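Local coordinates for heptaprenyl diphosphate synthase (HEPPP synthase) subunit 1 family protein (Staphylococcus aureus, PDB 5H9D), which probably serves as the small, non-catalytic subunit of a two-component heptaprenyl diphosphate synthase, pairing with a farnesyl pyrophosphate synthetase-like chain to make the C35 prenyl diphosphate, at residues V43-S54 with I77-I88; M55-Y63 with Y164-E172. All coordinates share one frame; numbering follows the deposited sequence.

In the fold
Helix 43-65 is the element that both contacts share, and it illustrates how one long helix can serve near and distant parts of a chain. After helix 4-15 and the short helix 29-32, the chain enters helix 43-65, whose first half pairs with helix 70-88; contact 1 thus closes a short loop, a helical hairpin with 22 residues between its segments. The second half is met by the loop before helix 174-180, so contact 2 closes a loop of 100 residues that takes in helices 70-88, 91-112, 118-140 and the short 150-153. The segments alternate along the sequence, so the two closures cross, tying the hairpin to the C-terminal part of this all-helical subunit.

Contact 1: residues V43-S54 with I77-I88; sequences VAKVACLTIDTS and ISAHFYTLLAEI
Val43-Ser54 and Ile77-Ile88 run nearly antiparallel, their axes 8.4 Å apart at closest approach with a signed crossing angle of -160°, and Ala47 lies opposite Phe81 where the backbones come close. At that point CB of Ala47 is 4.2 Å from CE1 of Phe81. Phe81 has CG anti to the backbone N (chi1 164°), which carries the phenyl group across to the other helix, where Ile51 covers one face: Ile51 CG1 stands 4.1 Å from the ring centroid, almost on the normal, in a CH-pi contact. The carbonyl oxygen of Ala47 meets the same ring at its edge, near the ring plane.

Thr50 acts as a knob in a hole formed by Ile77, His80, Phe81 and Leu84. Its methyl branch does the touching on the Ile77 side, CG2 of Thr50 lying 3.6 Å from CG2 of Ile77. CD2 of Leu84 reaches CG1 of Val46, 3.6 Å away, the two side chains crossing at about a right angle. At the Ile88 end of the interface, Val43 and Ile88 slide past one another in opposite directions, and Ile88 CD1 continues to the methyl of Ala44, with CB 3.9 Å from it. At the Ser54 end the side chains are short, and CB of Ser54 lies 4.0 Å from CB of Ile77.

Apolar contacts therefore hold the pair together, and other helices enclose it. Helix 4-15 packs on Thr50 and Leu84, helix 118-140 on Ala44 and Ile51, and helix 91-112 on Ile51 and Phe81, while the farnesyl pyrophosphate synthetase chain covers another side of helix 70-88, where its His130 hydrogen-bonds Tyr82 OH.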
loop_
_atom_site.group_PDB
_atom_site.type_symbol
_atom_site.label_atom_id
_atom_site.label_comp_id
_atom_site.label_asym_id
_atom_site.label_seq_id
_atom_site.Cartn_x
_atom_site.Cartn_y
_atom_site.Cartn_z
ATOM N N VAL C 43 -9.477 1.634 21.683
ATOM C CA VAL C 43 -8.921 1.610 20.348
ATOM C C VAL C 43 -9.692 2.543 19.418
ATOM O O VAL C 43 -9.094 3.320 18.665
ATOM C CB VAL C 43 -8.969 0.186 19.796
ATOM C CG1 VAL C 43 -7.724 -0.584 20.223
ATOM C CG2 VAL C 43 -10.225 -0.514 20.330
ATOM N N ALA C 44 -11.020 2.459 19.488
ATOM C CA ALA C 44 -11.899 3.276 18.661
ATOM C C ALA C 44 -11.534 4.753 18.751
ATOM O O ALA C 44 -11.790 5.524 17.825
ATOM C CB ALA C 44 -13.349 3.063 19.069
ATOM N N LYS C 45 -10.937 5.155 19.867
ATOM C CA LYS C 45 -10.534 6.544 20.012
ATOM C C LYS C 45 -9.321 6.758 19.140
ATOM O O LYS C 45 -9.378 7.486 18.162
ATOM C CB LYS C 45 -10.171 6.876 21.456
ATOM C CG LYS C 45 -11.223 7.653 22.218
ATOM C CD LYS C 45 -10.772 7.835 23.659
ATOM C CE LYS C 45 -11.836 8.496 24.527
ATOM N NZ LYS C 45 -11.378 8.515 25.944
ATOM N N VAL C 46 -8.227 6.088 19.477
ATOM C CA VAL C 46 -6.988 6.245 18.724
ATOM C C VAL C 46 -7.110 5.897 17.237
ATOM O O VAL C 46 -6.422 6.499 16.406
ATOM C CB VAL C 46 -5.822 5.442 19.379
ATOM C CG1 VAL C 46 -5.993 3.964 19.123
ATOM C CG2 VAL C 46 -4.479 5.968 18.880
ATOM N N ALA C 47 -7.976 4.953 16.882
ATOM C CA ALA C 47 -8.124 4.632 15.461
ATOM C C ALA C 47 -8.531 5.930 14.780
ATOM O O ALA C 47 -7.906 6.361 13.810
ATOM C CB ALA C 47 -9.184 3.554 15.238
ATOM N N CYS C 48 -9.564 6.567 15.313
ATOM C CA CYS C 48 -10.043 7.817 14.762
ATOM C C CYS C 48 -8.952 8.905 14.755
ATOM O O CYS C 48 -8.845 9.690 13.812
ATOM C CB CYS C 48 -11.268 8.276 15.558
ATOM S SG CYS C 48 -11.749 9.978 15.252
ATOM N N LEU C 49 -8.136 8.963 15.803
ATOM C CA LEU C 49 -7.070 9.964 15.860
ATOM C C LEU C 49 -5.901 9.585 14.897
ATOM O O LEU C 49 -5.198 10.469 14.371
ATOM C CB LEU C 49 -6.582 10.127 17.312
ATOM C CG LEU C 49 -5.453 11.144 17.590
ATOM C CD1 LEU C 49 -5.874 12.609 17.286
ATOM C CD2 LEU C 49 -5.045 10.990 19.030
ATOM N N THR C 50 -5.731 8.282 14.641
ATOM C CA THR C 50 -4.679 7.804 13.733
ATOM C C THR C 50 -4.973 8.100 12.263
ATOM O O THR C 50 -4.104 8.559 11.523
ATOM C CB THR C 50 -4.484 6.288 13.801
ATOM O OG1 THR C 50 -4.626 5.840 15.150
ATOM C CG2 THR C 50 -3.105 5.921 13.296
ATOM N N ILE C 51 -6.190 7.810 11.822
ATOM C CA ILE C 51 -6.498 8.070 10.437
ATOM C C ILE C 51 -6.485 9.581 10.170
ATOM O O ILE C 51 -6.136 10.021 9.073
ATOM C CB ILE C 51 -7.828 7.402 10.015
ATOM C CG1 ILE C 51 -7.983 7.522 8.504
ATOM C CG2 ILE C 51 -8.991 7.995 10.724
ATOM C CD1 ILE C 51 -6.924 6.773 7.736
ATOM N N ASP C 52 -6.815 10.366 11.191
ATOM C CA ASP C 52 -6.802 11.816 11.086
ATOM C C ASP C 52 -5.339 12.267 10.961
ATOM O O ASP C 52 -5.021 13.255 10.271
ATOM C CB ASP C 52 -7.448 12.427 12.347
ATOM C CG ASP C 52 -7.324 13.973 12.410
ATOM O OD1 ASP C 52 -6.352 14.476 13.014
ATOM O OD2 ASP C 52 -8.198 14.691 11.857
ATOM N N THR C 53 -4.452 11.520 11.620
ATOM C CA THR C 53 -3.019 11.817 11.626
ATOM C C THR C 53 -2.325 11.535 10.285
ATOM O O THR C 53 -1.632 12.406 9.735
ATOM C CB THR C 53 -2.284 11.019 12.759
ATOM O OG1 THR C 53 -2.868 11.331 14.027
ATOM C CG2 THR C 53 -0.822 11.377 12.811
ATOM N N SER C 54 -2.488 10.331 9.753
ATOM C CA SER C 54 -1.839 10.035 8.486
ATOM C C SER C 54 -2.327 11.026 7.437
ATOM O O SER C 54 -1.519 11.714 6.792
ATOM C CB SER C 54 -2.114 8.596 8.057
ATOM O OG SER C 54 -3.492 8.293 8.119
ATOM N N ILE C 77 1.392 4.887 9.204
ATOM C CA ILE C 77 0.447 5.332 10.206
ATOM C C ILE C 77 -0.947 4.946 9.733
ATOM O O ILE C 77 -1.852 4.610 10.516
ATOM C CB ILE C 77 0.572 6.851 10.394
ATOM C CG1 ILE C 77 2.016 7.169 10.804
ATOM C CG2 ILE C 77 -0.394 7.340 11.459
ATOM C CD1 ILE C 77 2.326 8.647 10.996
ATOM N N SER C 78 -1.102 4.949 8.422
ATOM C CA SER C 78 -2.380 4.612 7.835
ATOM C C SER C 78 -2.621 3.124 7.950
ATOM O O SER C 78 -3.715 2.699 8.291
ATOM C CB SER C 78 -2.405 5.068 6.388
ATOM O OG SER C 78 -3.693 4.880 5.877
ATOM N N ALA C 79 -1.593 2.331 7.667
ATOM C CA ALA C 79 -1.724 0.886 7.764
ATOM C C ALA C 79 -1.937 0.579 9.243
ATOM O O ALA C 79 -2.684 -0.332 9.607
ATOM C CB ALA C 79 -0.468 0.195 7.233
ATOM N N HIS C 80 -1.296 1.367 10.099
ATOM C CA HIS C 80 -1.456 1.165 11.518
ATOM C C HIS C 80 -2.937 1.271 11.866
ATOM O O HIS C 80 -3.464 0.452 12.608
ATOM C CB HIS C 80 -0.646 2.192 12.309
ATOM C CG HIS C 80 -0.806 2.051 13.791
ATOM N ND1 HIS C 80 -1.357 0.926 14.372
ATOM C CD2 HIS C 80 -0.506 2.892 14.809
ATOM C CE1 HIS C 80 -1.390 1.081 15.683
ATOM N NE2 HIS C 80 -0.881 2.264 15.974
ATOM N N PHE C 81 -3.597 2.278 11.311
ATOM C CA PHE C 81 -5.025 2.502 11.529
ATOM C C PHE C 81 -5.896 1.270 11.302
ATOM O O PHE C 81 -6.919 1.110 11.968
ATOM C CB PHE C 81 -5.521 3.625 10.597
ATOM C CG PHE C 81 -7.036 3.700 10.450
ATOM C CD1 PHE C 81 -7.806 4.470 11.327
ATOM C CD2 PHE C 81 -7.683 3.044 9.400
ATOM C CE1 PHE C 81 -9.177 4.592 11.159
ATOM C CE2 PHE C 81 -9.056 3.162 9.225
ATOM C CZ PHE C 81 -9.804 3.944 10.111
ATOM N N TYR C 82 -5.506 0.411 10.359
ATOM C CA TYR C 82 -6.314 -0.769 10.044
ATOM C C TYR C 82 -6.059 -1.971 10.960
ATOM O O TYR C 82 -6.979 -2.742 11.256
ATOM C CB TYR C 82 -6.148 -1.101 8.540
ATOM C CG TYR C 82 -6.786 -2.383 7.998
ATOM C CD1 TYR C 82 -8.010 -2.882 8.482
ATOM C CD2 TYR C 82 -6.194 -3.053 6.925
ATOM C CE1 TYR C 82 -8.613 -4.004 7.899
ATOM C CE2 TYR C 82 -6.791 -4.167 6.339
ATOM C CZ TYR C 82 -7.991 -4.637 6.821
ATOM O OH TYR C 82 -8.538 -5.728 6.177
ATOM N N THR C 83 -4.825 -2.137 11.419
ATOM C CA THR C 83 -4.543 -3.234 12.335
ATOM C C THR C 83 -5.449 -2.960 13.520
ATOM O O THR C 83 -5.927 -3.879 14.182
ATOM C CB THR C 83 -3.097 -3.207 12.807
ATOM O OG1 THR C 83 -2.723 -1.857 13.103
ATOM C CG2 THR C 83 -2.182 -3.771 11.738
ATOM N N LEU C 84 -5.670 -1.665 13.744
ATOM C CA LEU C 84 -6.509 -1.109 14.797
ATOM C C LEU C 84 -7.991 -1.356 14.485
ATOM O O LEU C 84 -8.752 -1.738 15.369
ATOM C CB LEU C 84 -6.243 0.385 14.909
ATOM C CG LEU C 84 -5.775 0.996 16.232
ATOM C CD1 LEU C 84 -4.719 0.120 16.902
ATOM C CD2 LEU C 84 -5.230 2.402 15.945
ATOM N N LEU C 85 -8.428 -1.130 13.249
ATOM C CA LEU C 85 -9.826 -1.424 12.950
ATOM C C LEU C 85 -9.958 -2.930 13.169
ATOM O O LEU C 85 -11.010 -3.429 13.570
ATOM C CB LEU C 85 -10.190 -1.114 11.494
ATOM C CG LEU C 85 -10.246 0.309 10.931
ATOM C CD1 LEU C 85 -10.883 0.212 9.569
ATOM C CD2 LEU C 85 -11.041 1.275 11.824
ATOM N N ALA C 86 -8.865 -3.641 12.894
ATOM C CA ALA C 86 -8.808 -5.095 13.034
ATOM C C ALA C 86 -9.094 -5.590 14.455
ATOM O O ALA C 86 -9.849 -6.555 14.627
ATOM C CB ALA C 86 -7.457 -5.611 12.569
ATOM N N GLU C 87 -8.504 -4.955 15.471
ATOM C CA GLU C 87 -8.778 -5.395 16.841
ATOM C C GLU C 87 -10.127 -4.887 17.361
ATOM O O GLU C 87 -10.691 -5.489 18.277
ATOM C CB GLU C 87 -7.643 -5.017 17.811
ATOM C CG GLU C 87 -7.261 -3.568 17.865
ATOM C CD GLU C 87 -5.827 -3.366 18.362
ATOM O OE1 GLU C 87 -4.879 -3.821 17.654
ATOM O OE2 GLU C 87 -5.644 -2.754 19.451
ATOM N N ILE C 88 -10.647 -3.803 16.768
ATOM C CA ILE C 88 -11.952 -3.260 17.154
ATOM C C ILE C 88 -13.073 -4.259 16.799
ATOM O O ILE C 88 -14.188 -4.190 17.313
ATOM C CB ILE C 88 -12.213 -1.898 16.475
ATOM C CG1 ILE C 88 -11.297 -0.841 17.089
ATOM C CG2 ILE C 88 -13.658 -1.487 16.654
ATOM C CD1 ILE C 88 -11.552 0.580 16.616
#

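Contact 2: residues M55-Y63 with Y164-E172; sequences MRHLDDITY and YFKKYNQSE
Lys167 reaches from the loop 164-172 to the helix 55-63 and meets Asp60 and Asp59 alternately along its length. CB lies 3.2 Å from OD1 of Asp60. CG, placed between the backbone N and the carbonyl carbon (chi1 73°), comes against CB of Asp59, and CD returns to the carboxylate of Asp60. A bend at chi2 directs the chain along the helix; the place of CE is doubtful, and a second bend at chi4 (-55°) turns NZ toward Asp59. At the tip, NZ makes a salt bridge with OD2 of Asp59 at 2.8 Å; its hydrogen bond is weak and the position of OD2 uncertain. Asp59 OD2 also pairs with Lys108, and Arg56 NH1 with Asp52, so the lysine enters a wider group of charges, where Lys167 and Lys108 would be expected to stabilise the Asp59 carboxylate.

Farther along the helix, the Tyr63 ring lies alongside two loop side chains, Phe165 near its hydroxyl end and Gln170 near CD1. Its CZ approaches CE2 of Phe165 at 3.5 Å, with the ring planes 47° apart, while CD1 of Tyr63 rests 3.8 Å from CB of Gln170. One water is placed to donate to Asp59 O and Gln170 OE1, though it has more acceptors near it than protons.

Phe165 also packs on helix 174-180, and Gln170 OE1 has a weak hydrogen bond to Thr104 of the farnesyl pyrophosphate synthetase chain. The arrangement is a loop docked on the side of a helix, with a type I beta turn from Asn169 to Glu172, beside the partner chain, in an all-helical subunit whose family is placed in the terpene synthase clan.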
loop_
_atom_site.group_PDB
_atom_site.type_symbol
_atom_site.label_atom_id
_atom_site.label_comp_id
_atom_site.label_asym_id
_atom_site.label_seq_id
_atom_site.Cartn_x
_atom_site.Cartn_y
_atom_site.Cartn_z
ATOM N N MET C 55 -3.651 11.117 7.305
ATOM C CA MET C 55 -4.295 12.025 6.363
ATOM C C MET C 55 -3.726 13.460 6.414
ATOM O O MET C 55 -3.351 14.031 5.389
ATOM C CB MET C 55 -5.798 12.043 6.637
ATOM C CG MET C 55 -6.535 10.716 6.374
ATOM S SD MET C 55 -6.607 10.360 4.647
ATOM C CE MET C 55 -5.170 9.244 4.426
ATOM N N ARG C 56 -3.640 14.045 7.607
ATOM C CA ARG C 56 -3.096 15.405 7.715
ATOM C C ARG C 56 -1.586 15.442 7.431
ATOM O O ARG C 56 -1.049 16.479 7.005
ATOM C CB ARG C 56 -3.389 15.995 9.095
ATOM C CG ARG C 56 -2.822 17.394 9.268
ATOM C CD ARG C 56 -3.244 18.068 10.573
ATOM N NE ARG C 56 -4.690 18.011 10.778
ATOM C CZ ARG C 56 -5.299 17.069 11.492
ATOM N NH1 ARG C 56 -4.573 16.117 12.073
ATOM N NH2 ARG C 56 -6.626 17.068 11.606
ATOM N N HIS C 57 -0.909 14.304 7.659
ATOM C CA HIS C 57 0.524 14.206 7.414
ATOM C C HIS C 57 0.800 14.195 5.933
ATOM O O HIS C 57 1.674 14.903 5.463
ATOM C CB HIS C 57 1.112 12.956 8.046
ATOM C CG HIS C 57 2.612 12.958 8.092
ATOM N ND1 HIS C 57 3.337 14.035 8.552
ATOM C CD2 HIS C 57 3.521 12.007 7.772
ATOM C CE1 HIS C 57 4.626 13.752 8.517
ATOM N NE2 HIS C 57 4.764 12.525 8.049
ATOM N N LEU C 58 0.033 13.407 5.191
ATOM C CA LEU C 58 0.202 13.334 3.740
ATOM C C LEU C 58 -0.225 14.658 3.120
ATOM O O LEU C 58 0.295 15.069 2.081
ATOM C CB LEU C 58 -0.616 12.160 3.151
ATOM C CG LEU C 58 -0.275 10.735 3.644
ATOM C CD1 LEU C 58 -1.422 9.821 3.414
ATOM C CD2 LEU C 58 0.962 10.200 2.967
ATOM N N ASP C 59 -1.174 15.331 3.753
ATOM C CA ASP C 59 -1.607 16.617 3.230
ATOM C C ASP C 59 -0.419 17.542 3.237
ATOM O O ASP C 59 -0.049 18.118 2.215
ATOM C CB ASP C 59 -2.682 17.231 4.108
ATOM C CG ASP C 59 -4.070 16.895 3.640
ATOM O OD1 ASP C 59 -4.255 16.813 2.403
ATOM O OD2 ASP C 59 -4.968 16.733 4.502
ATOM N N ASP C 60 0.177 17.647 4.419
ATOM C CA ASP C 60 1.330 18.496 4.689
ATOM C C ASP C 60 2.562 18.296 3.836
ATOM O O ASP C 60 3.280 19.247 3.570
ATOM C CB ASP C 60 1.728 18.367 6.160
ATOM C CG ASP C 60 0.668 18.922 7.091
ATOM O OD1 ASP C 60 -0.082 19.832 6.649
ATOM O OD2 ASP C 60 0.584 18.467 8.254
ATOM N N ILE C 61 2.826 17.063 3.431
ATOM C CA ILE C 61 3.989 16.773 2.620
ATOM C C ILE C 61 4.104 17.694 1.403
ATOM O O ILE C 61 5.187 18.158 1.071
ATOM C CB ILE C 61 3.971 15.276 2.209
ATOM C CG1 ILE C 61 4.393 14.429 3.424
ATOM C CG2 ILE C 61 4.862 15.028 0.990
ATOM C CD1 ILE C 61 3.948 12.991 3.367
ATOM N N THR C 62 2.985 17.994 0.767
ATOM C CA THR C 62 3.011 18.844 -0.409
ATOM C C THR C 62 3.004 20.354 -0.080
ATOM O O THR C 62 3.371 21.180 -0.922
ATOM C CB THR C 62 1.826 18.483 -1.356
ATOM O OG1 THR C 62 1.639 17.061 -1.378
ATOM C CG2 THR C 62 2.135 18.893 -2.771
ATOM N N TYR C 63 2.594 20.712 1.141
ATOM C CA TYR C 63 2.550 22.124 1.564
ATOM C C TYR C 63 3.792 22.602 2.333
ATOM O O TYR C 63 4.253 23.728 2.139
ATOM C CB TYR C 63 1.316 22.420 2.419
ATOM C CG TYR C 63 1.116 23.913 2.593
ATOM C CD1 TYR C 63 1.084 24.761 1.479
ATOM C CD2 TYR C 63 0.971 24.489 3.863
ATOM C CE1 TYR C 63 0.914 26.155 1.622
ATOM C CE2 TYR C 63 0.802 25.884 4.020
ATOM C CZ TYR C 63 0.777 26.708 2.892
ATOM O OH TYR C 63 0.641 28.077 3.031
ATOM N N TYR C 164 -6.008 29.732 11.402
ATOM C CA TYR C 164 -5.984 28.316 11.058
ATOM C C TYR C 164 -5.982 28.070 9.551
ATOM O O TYR C 164 -7.009 28.206 8.890
ATOM C CB TYR C 164 -7.174 27.593 11.700
ATOM C CG TYR C 164 -7.341 26.174 11.228
ATOM C CD1 TYR C 164 -6.232 25.361 10.995
ATOM C CD2 TYR C 164 -8.606 25.643 10.992
ATOM C CE1 TYR C 164 -6.378 24.043 10.527
ATOM C CE2 TYR C 164 -8.765 24.321 10.527
ATOM C CZ TYR C 164 -7.645 23.535 10.297
ATOM O OH TYR C 164 -7.787 22.252 9.842
ATOM N N PHE C 165 -4.816 27.711 9.015
ATOM C CA PHE C 165 -4.687 27.430 7.594
ATOM C C PHE C 165 -4.567 25.928 7.413
ATOM O O PHE C 165 -3.566 25.317 7.794
ATOM C CB PHE C 165 -3.461 28.111 7.007
ATOM C CG PHE C 165 -3.503 28.273 5.503
ATOM C CD1 PHE C 165 -4.461 29.074 4.906
ATOM C CD2 PHE C 165 -2.534 27.685 4.695
ATOM C CE1 PHE C 165 -4.451 29.297 3.529
ATOM C CE2 PHE C 165 -2.519 27.905 3.315
ATOM C CZ PHE C 165 -3.480 28.716 2.734
ATOM N N LYS C 166 -5.628 25.369 6.835
ATOM C CA LYS C 166 -5.811 23.955 6.522
ATOM C C LYS C 166 -4.604 23.134 6.125
ATOM O O LYS C 166 -4.174 22.280 6.882
ATOM C CB LYS C 166 -6.839 23.830 5.405
ATOM C CG LYS C 166 -8.264 24.090 5.831
ATOM C CD LYS C 166 -8.415 25.339 6.680
ATOM C CE LYS C 166 -9.830 25.412 7.234
ATOM N NZ LYS C 166 -10.185 24.142 7.937
ATOM N N LYS C 167 -4.093 23.396 4.925
ATOM C CA LYS C 167 -2.953 22.696 4.306
ATOM C C LYS C 167 -3.596 22.107 3.061
ATOM O O LYS C 167 -2.997 22.086 1.981
ATOM C CB LYS C 167 -2.387 21.562 5.175
ATOM C CG LYS C 167 -3.270 20.330 5.225
ATOM C CD LYS C 167 -3.172 19.621 6.567
ATOM C CE LYS C 167 -4.143 18.444 6.631
ATOM N NZ LYS C 167 -5.557 18.818 6.351
ATOM N N TYR C 168 -4.829 21.620 3.230
ATOM C CA TYR C 168 -5.580 21.101 2.100
ATOM C C TYR C 168 -6.213 22.312 1.386
ATOM O O TYR C 168 -6.699 22.206 0.248
ATOM C CB TYR C 168 -6.641 20.066 2.537
ATOM C CG TYR C 168 -7.698 20.527 3.516
ATOM C CD1 TYR C 168 -7.681 20.107 4.840
ATOM C CD2 TYR C 168 -8.715 21.380 3.114
ATOM C CE1 TYR C 168 -8.645 20.533 5.739
ATOM C CE2 TYR C 168 -9.687 21.816 4.000
ATOM C CZ TYR C 168 -9.651 21.399 5.316
ATOM O OH TYR C 168 -10.582 21.907 6.209
ATOM N N ASN C 169 -6.181 23.467 2.057
ATOM C CA ASN C 169 -6.693 24.702 1.473
ATOM C C ASN C 169 -5.506 25.400 0.762
ATOM O O ASN C 169 -5.630 26.514 0.268
ATOM C CB ASN C 169 -7.329 25.613 2.551
ATOM C CG ASN C 169 -8.889 25.600 2.526
ATOM O OD1 ASN C 169 -9.534 25.242 3.515
ATOM N ND2 ASN C 169 -9.482 26.009 1.400
ATOM N N GLN C 170 -4.367 24.710 0.691
ATOM C CA GLN C 170 -3.149 25.210 0.028
ATOM C C GLN C 170 -3.362 26.030 -1.268
ATOM O O GLN C 170 -2.793 27.100 -1.414
ATOM C CB GLN C 170 -2.181 24.024 -0.252
ATOM C CG GLN C 170 -1.779 23.815 -1.741
ATOM C CD GLN C 170 -1.039 22.482 -2.039
ATOM O OE1 GLN C 170 -1.637 21.393 -2.074
ATOM N NE2 GLN C 170 0.268 22.580 -2.263
ATOM N N SER C 171 -4.163 25.546 -2.209
ATOM C CA SER C 171 -4.376 26.289 -3.454
ATOM C C SER C 171 -5.316 27.495 -3.330
ATOM O O SER C 171 -5.668 28.118 -4.336
ATOM C CB SER C 171 -4.896 25.358 -4.555
ATOM O OG SER C 171 -3.845 24.891 -5.388
ATOM N N GLU C 172 -5.734 27.807 -2.105
ATOM C CA GLU C 172 -6.615 28.948 -1.840
ATOM C C GLU C 172 -5.850 29.894 -0.884
ATOM O O GLU C 172 -5.096 29.423 -0.026
ATOM C CB GLU C 172 -7.953 28.469 -1.231
ATOM C CG GLU C 172 -9.125 28.414 -2.247
ATOM C CD GLU C 172 -9.587 26.993 -2.652
ATOM O OE1 GLU C 172 -8.961 25.981 -2.245
ATOM O OE2 GLU C 172 -10.592 26.898 -3.398
HETATM O O HOH W 1 -1.846 19.725 0.295
#